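Glutathione S-transferase, N-terminal domain protein (Pseudomonas putida, PDB 4NAX) binds oxidized glutathione disulfide, one molecule per subunit of its dimer, and is probably a transferase of the glutathione S-transferase superfamily. Local coordinates at residues Gly31-Ile36 with Asp182-Pro187; Pro72-Pro77 with Gly91-Tyr96. One frame throughout, in Å; residues are numbered along the deposited sequence.

Contact 1: residues Gly31-Ile36 with Asp182-Pro187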
loop_
_atom_site.group_PDB
_atom_site.type_symbol
_atom_site.label_atom_id
_atom_site.label_comp_id
_atom_site.label_asym_id
_atom_site.label_seq_id
_atom_site.Cartn_x
_atom_site.Cartn_y
_atom_site.Cartn_z
ATOM N N GLY A 31 6.633 7.395 -9.231
ATOM C CA GLY A 31 6.302 7.678 -10.614
ATOM C C GLY A 31 6.881 6.656 -11.563
ATOM O O GLY A 31 6.211 6.205 -12.492
ATOM N N VAL A 32 8.146 6.283 -11.336
ATOM C CA VAL A 32 8.803 5.381 -12.276
ATOM C C VAL A 32 8.242 3.962 -12.216
ATOM O O VAL A 32 8.386 3.212 -13.161
ATOM C CB VAL A 32 10.337 5.379 -12.151
ATOM C CG1 VAL A 32 10.899 6.780 -12.318
ATOM C CG2 VAL A 32 10.803 4.725 -10.866
ATOM N N LYS A 33 7.569 3.579 -11.132
ATOM C CA LYS A 33 6.904 2.275 -11.133
ATOM C C LYS A 33 5.992 2.223 -12.368
ATOM O O LYS A 33 5.917 1.197 -13.043
ATOM C CB LYS A 33 6.033 2.102 -9.895
ATOM C CG LYS A 33 6.746 2.035 -8.563
ATOM C CD LYS A 33 5.713 2.039 -7.451
ATOM C CE LYS A 33 6.283 2.146 -6.047
ATOM N NZ LYS A 33 5.162 2.268 -5.045
ATOM N N VAL A 34 5.246 3.310 -12.611
ATOM C CA VAL A 34 4.224 3.307 -13.622
ATOM C C VAL A 34 4.796 3.469 -15.021
ATOM O O VAL A 34 4.378 2.747 -15.955
ATOM C CB VAL A 34 3.137 4.333 -13.304
ATOM C CG1 VAL A 34 2.114 4.407 -14.430
ATOM C CG2 VAL A 34 2.458 3.989 -11.987
ATOM N N SER A 35 5.757 4.383 -15.192
ATOM C CA SER A 35 6.417 4.476 -16.492
ATOM C C SER A 35 7.180 3.183 -16.846
ATOM O O SER A 35 7.123 2.724 -17.993
ATOM C CB SER A 35 7.295 5.713 -16.586
ATOM O OG SER A 35 8.127 5.770 -15.441
ATOM N N ILE A 36 7.866 2.585 -15.879
ATOM C CA ILE A 36 8.509 1.308 -16.124
ATOM C C ILE A 36 7.472 0.275 -16.570
ATOM O O ILE A 36 7.679 -0.456 -17.544
ATOM C CB ILE A 36 9.294 0.809 -14.898
ATOM C CG1 ILE A 36 10.519 1.685 -14.672
ATOM C CG2 ILE A 36 9.712 -0.644 -15.100
ATOM C CD1 ILE A 36 11.207 1.446 -13.355
ATOM N N ASP A 182 8.085 -6.676 -8.311
ATOM C CA ASP A 182 9.463 -6.238 -8.556
ATOM C C ASP A 182 9.509 -4.785 -8.993
ATOM O O ASP A 182 10.348 -4.006 -8.540
ATOM C CB ASP A 182 10.142 -7.116 -9.589
ATOM C CG ASP A 182 10.027 -8.583 -9.247
ATOM O OD1 ASP A 182 10.590 -9.003 -8.219
ATOM O OD2 ASP A 182 9.358 -9.311 -9.990
ATOM N N ILE A 183 8.596 -4.435 -9.892
ATOM C CA ILE A 183 8.529 -3.074 -10.408
ATOM C C ILE A 183 8.224 -2.078 -9.279
ATOM O O ILE A 183 8.736 -0.954 -9.272
ATOM C CB ILE A 183 7.519 -2.989 -11.567
ATOM C CG1 ILE A 183 8.062 -3.807 -12.755
ATOM C CG2 ILE A 183 7.261 -1.542 -11.977
ATOM C CD1 ILE A 183 7.050 -4.029 -13.856
ATOM N N ALA A 184 7.424 -2.487 -8.304
ATOM C CA ALA A 184 7.120 -1.611 -7.178
ATOM C C ALA A 184 8.304 -1.452 -6.219
ATOM O O ALA A 184 8.515 -0.377 -5.671
ATOM C CB ALA A 184 5.920 -2.152 -6.406
ATOM N N ILE A 185 9.051 -2.532 -5.994
ATOM C CA ILE A 185 10.076 -2.555 -4.958
ATOM C C ILE A 185 11.428 -1.979 -5.391
ATOM O O ILE A 185 12.017 -1.159 -4.688
ATOM C CB ILE A 185 10.260 -4.004 -4.450
ATOM C CG1 ILE A 185 9.039 -4.436 -3.638
ATOM C CG2 ILE A 185 11.546 -4.160 -3.662
ATOM C CD1 ILE A 185 8.944 -5.923 -3.397
ATOM N N PHE A 186 11.925 -2.398 -6.552
ATOM C CA PHE A 186 13.313 -2.080 -6.868
ATOM C C PHE A 186 13.614 -0.602 -7.161
ATOM O O PHE A 186 14.698 -0.155 -6.818
ATOM C CB PHE A 186 13.879 -3.084 -7.903
ATOM C CG PHE A 186 13.997 -4.453 -7.284
ATOM C CD1 PHE A 186 14.981 -4.699 -6.342
ATOM C CD2 PHE A 186 13.078 -5.445 -7.551
ATOM C CE1 PHE A 186 15.029 -5.909 -5.662
ATOM C CE2 PHE A 186 13.116 -6.661 -6.896
ATOM C CZ PHE A 186 14.096 -6.889 -5.953
ATOM N N PRO A 187 12.655 0.171 -7.709
ATOM C CA PRO A 187 12.933 1.621 -7.788
ATOM C C PRO A 187 13.148 2.250 -6.433
ATOM O O PRO A 187 13.883 3.252 -6.311
ATOM C CB PRO A 187 11.689 2.188 -8.483
ATOM C CG PRO A 187 11.189 1.024 -9.319
ATOM C CD PRO A 187 11.387 -0.162 -8.392
#
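Lys-33 and Ile-183 lead this interface between two buried helices, and each leans on the backbone of the other's helix. The Lys-33 chain leaves with CG anti to its own carbonyl carbon (chi1 -66°), and an extended course beyond CG lays the methylenes along Ala-184: CG is 3.9 Å from Ala-184 CA, and CE reaches 3.4 Å from Ala-184 O. In return, the Ile-183 methyl CG2 presses on the turn that bears Lys-33, 3.2 Å from Lys-33 O. This is the domain interface of the glutathione transferase fold, where helix 31-41 of the thioredoxin-like N-terminal domain meets helix 180-193 of the all-helical C-terminal domain, the two segments running at 137°. Beyond the apolar part of its chain, Lys-33 NZ is held by Asn-30, Ser-90 and Gln-122, beside the bound glutathione disulfide. An alanine here would probably open a gap over Ala-184 and leave those three side-chain oxygens without their shared ammonium donor. Pro-187, at a kink where its nitrogen has no hydrogen to give the preceding turn, offers ring atom CB to Val-32 CG2 at 3.6 Å, while its CG meets Ile-36 CD1 at 4.1 Å.

Contact 2: residues Pro72-Pro77 with Gly91-Tyr96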
loop_
_atom_site.group_PDB
_atom_site.type_symbol
_atom_site.label_atom_id
_atom_site.label_comp_id
_atom_site.label_asym_id
_atom_site.label_seq_id
_atom_site.Cartn_x
_atom_site.Cartn_y
_atom_site.Cartn_z
ATOM N N PRO A 72 2.191 9.117 -8.917
ATOM C CA PRO A 72 1.611 9.189 -10.260
ATOM C C PRO A 72 0.079 9.098 -10.259
ATOM O O PRO A 72 -0.541 8.593 -9.312
ATOM C CB PRO A 72 2.204 7.976 -10.948
ATOM C CG PRO A 72 2.309 6.963 -9.844
ATOM C CD PRO A 72 2.720 7.778 -8.622
ATOM N N ALA A 73 -0.500 9.519 -11.375
ATOM C CA ALA A 73 -1.930 9.355 -11.648
ATOM C C ALA A 73 -2.055 9.093 -13.137
ATOM O O ALA A 73 -1.186 9.488 -13.925
ATOM C CB ALA A 73 -2.719 10.567 -11.229
ATOM N N ILE A 74 -3.133 8.426 -13.517
ATOM C CA ILE A 74 -3.429 8.171 -14.916
ATOM C C ILE A 74 -4.866 8.540 -15.267
ATOM O O ILE A 74 -5.748 8.593 -14.405
ATOM C CB ILE A 74 -3.172 6.706 -15.332
ATOM C CG1 ILE A 74 -4.072 5.722 -14.566
ATOM C CG2 ILE A 74 -1.698 6.356 -15.158
ATOM C CD1 ILE A 74 -4.147 4.337 -15.167
ATOM N N LEU A 75 -5.079 8.747 -16.560
ATOM C CA LEU A 75 -6.427 8.837 -17.146
ATOM C C LEU A 75 -6.384 7.981 -18.401
ATOM O O LEU A 75 -5.736 8.340 -19.386
ATOM C CB LEU A 75 -6.800 10.274 -17.449
ATOM C CG LEU A 75 -8.183 10.485 -18.064
ATOM C CD1 LEU A 75 -9.295 9.921 -17.199
ATOM C CD2 LEU A 75 -8.367 11.976 -18.302
ATOM N N ASP A 76 -7.010 6.808 -18.341
ATOM C CA ASP A 76 -6.989 5.870 -19.466
ATOM C C ASP A 76 -8.281 6.053 -20.254
ATOM O O ASP A 76 -9.354 5.711 -19.746
ATOM C CB ASP A 76 -6.918 4.439 -18.976
ATOM C CG ASP A 76 -6.745 3.426 -20.092
ATOM O OD1 ASP A 76 -6.686 3.854 -21.259
ATOM O OD2 ASP A 76 -6.665 2.222 -19.811
ATOM N N PRO A 77 -8.203 6.578 -21.492
ATOM C CA PRO A 77 -9.440 6.727 -22.265
ATOM C C PRO A 77 -10.094 5.373 -22.563
ATOM O O PRO A 77 -11.326 5.313 -22.759
ATOM C CB PRO A 77 -8.991 7.422 -23.551
ATOM C CG PRO A 77 -7.543 7.107 -23.684
ATOM C CD PRO A 77 -7.016 6.959 -22.282
ATOM N N GLY A 91 0.538 1.637 -6.741
ATOM C CA GLY A 91 0.259 0.215 -6.626
ATOM C C GLY A 91 -1.074 -0.184 -7.247
ATOM O O GLY A 91 -1.206 -1.303 -7.764
ATOM N N ALA A 92 -2.074 0.698 -7.170
ATOM C CA ALA A 92 -3.359 0.451 -7.829
ATOM C C ALA A 92 -3.199 0.496 -9.344
ATOM O O ALA A 92 -3.758 -0.327 -10.073
ATOM C CB ALA A 92 -4.441 1.413 -7.369
ATOM N N ILE A 93 -2.443 1.476 -9.839
ATOM C CA ILE A 93 -2.158 1.591 -11.262
ATOM C C ILE A 93 -1.397 0.367 -11.774
ATOM O O ILE A 93 -1.714 -0.126 -12.852
ATOM C CB ILE A 93 -1.412 2.903 -11.560
ATOM C CG1 ILE A 93 -2.292 4.118 -11.210
ATOM C CG2 ILE A 93 -0.976 2.939 -13.019
ATOM C CD1 ILE A 93 -1.511 5.420 -11.085
ATOM N N LEU A 94 -0.417 -0.119 -11.017
ATOM C CA LEU A 94 0.284 -1.319 -11.433
ATOM C C LEU A 94 -0.663 -2.496 -11.595
ATOM O O LEU A 94 -0.590 -3.243 -12.576
ATOM C CB LEU A 94 1.386 -1.687 -10.448
ATOM C CG LEU A 94 2.615 -0.784 -10.417
ATOM C CD1 LEU A 94 3.578 -1.235 -9.322
ATOM C CD2 LEU A 94 3.347 -0.778 -11.760
ATOM N N GLN A 95 -1.540 -2.700 -10.621
ATOM C CA GLN A 95 -2.466 -3.811 -10.702
ATOM C C GLN A 95 -3.430 -3.625 -11.882
ATOM O O GLN A 95 -3.686 -4.566 -12.635
ATOM C CB GLN A 95 -3.213 -3.982 -9.380
ATOM C CG GLN A 95 -4.163 -5.152 -9.399
ATOM C CD GLN A 95 -4.732 -5.511 -8.037
ATOM O OE1 GLN A 95 -4.432 -4.907 -7.014
ATOM N NE2 GLN A 95 -5.548 -6.531 -8.026
ATOM N N TYR A 96 -3.964 -2.419 -12.040
ATOM C CA TYR A 96 -4.823 -2.102 -13.178
ATOM C C TYR A 96 -4.140 -2.439 -14.526
ATOM O O TYR A 96 -4.709 -3.122 -15.381
ATOM C CB TYR A 96 -5.217 -0.623 -13.165
ATOM C CG TYR A 96 -5.925 -0.199 -14.434
ATOM C CD1 TYR A 96 -7.183 -0.690 -14.744
ATOM C CD2 TYR A 96 -5.330 0.659 -15.351
ATOM C CE1 TYR A 96 -7.823 -0.346 -15.922
ATOM C CE2 TYR A 96 -5.973 1.021 -16.520
ATOM C CZ TYR A 96 -7.225 0.515 -16.806
ATOM O OH TYR A 96 -7.909 0.870 -17.948
#
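Pro-72, which follows a cis peptide bond, turns its ring toward Ile-93 just before strand 73-76 of the thioredoxin-like domain. The cis-proline loop of that fold lies against bound glutathione in this family, and here too Pro-72 touches the glutathione disulfide. The Ile-93 methyl CD1 sits 3.8 Å from Pro-72 O. The same methyl lies 4.0 Å from Ala-73 CA. Ile-74 then points at the helix. With chi1 at 62° its CG1 lies between the backbone N and the carbonyl carbon, and both branches pack on Ile-93, CG2 and CD1 each 4.1 Å from Ile-93 CG2; CD1 in addition reaches Tyr-96 CD2 at 3.9 Å, obliquely to the ring. Two residues on, Asp-76 extends its carboxylate anti to the backbone N to the tip of Tyr-96, whose ring also meets Tyr-113 of the second subunit edge-to-face. The carboxylate and ring planes stand 72° apart. Lys-100 forms a salt bridge with Asp-76 OD2, and Asn-78 N bonds to OD1, which together would tend to fix the group's rotation. The hydroxyl Tyr-96 OH donates to Asp-76 OD2 over 2.6 Å, arriving on the anti side, 27° out of the carboxylate plane.

Overall arrangement
Both contacts are buried, but they occupy different levels of the fold. The centre of contact 1 lies about 4 Å from the centre of the chain, that of contact 2 about 11 Å. Contact 1 joins the two domains; contact 2 packs a strand against a helix within the N-terminal domain and borders the second subunit. They share no helix or strand, yet they touch: Val-34 packs on Pro-72 and Ile-93, and Leu-94 lies against Ala-184, so helix 90-101 reaches both helices of contact 1. Their chemistry differs accordingly. Contact 1 is held by packing, partly against backbone oxygens, with its charge directed to the ligand pocket, whereas contact 2 adds a tyrosine-aspartate bond at the end away from its ligand-touching proline.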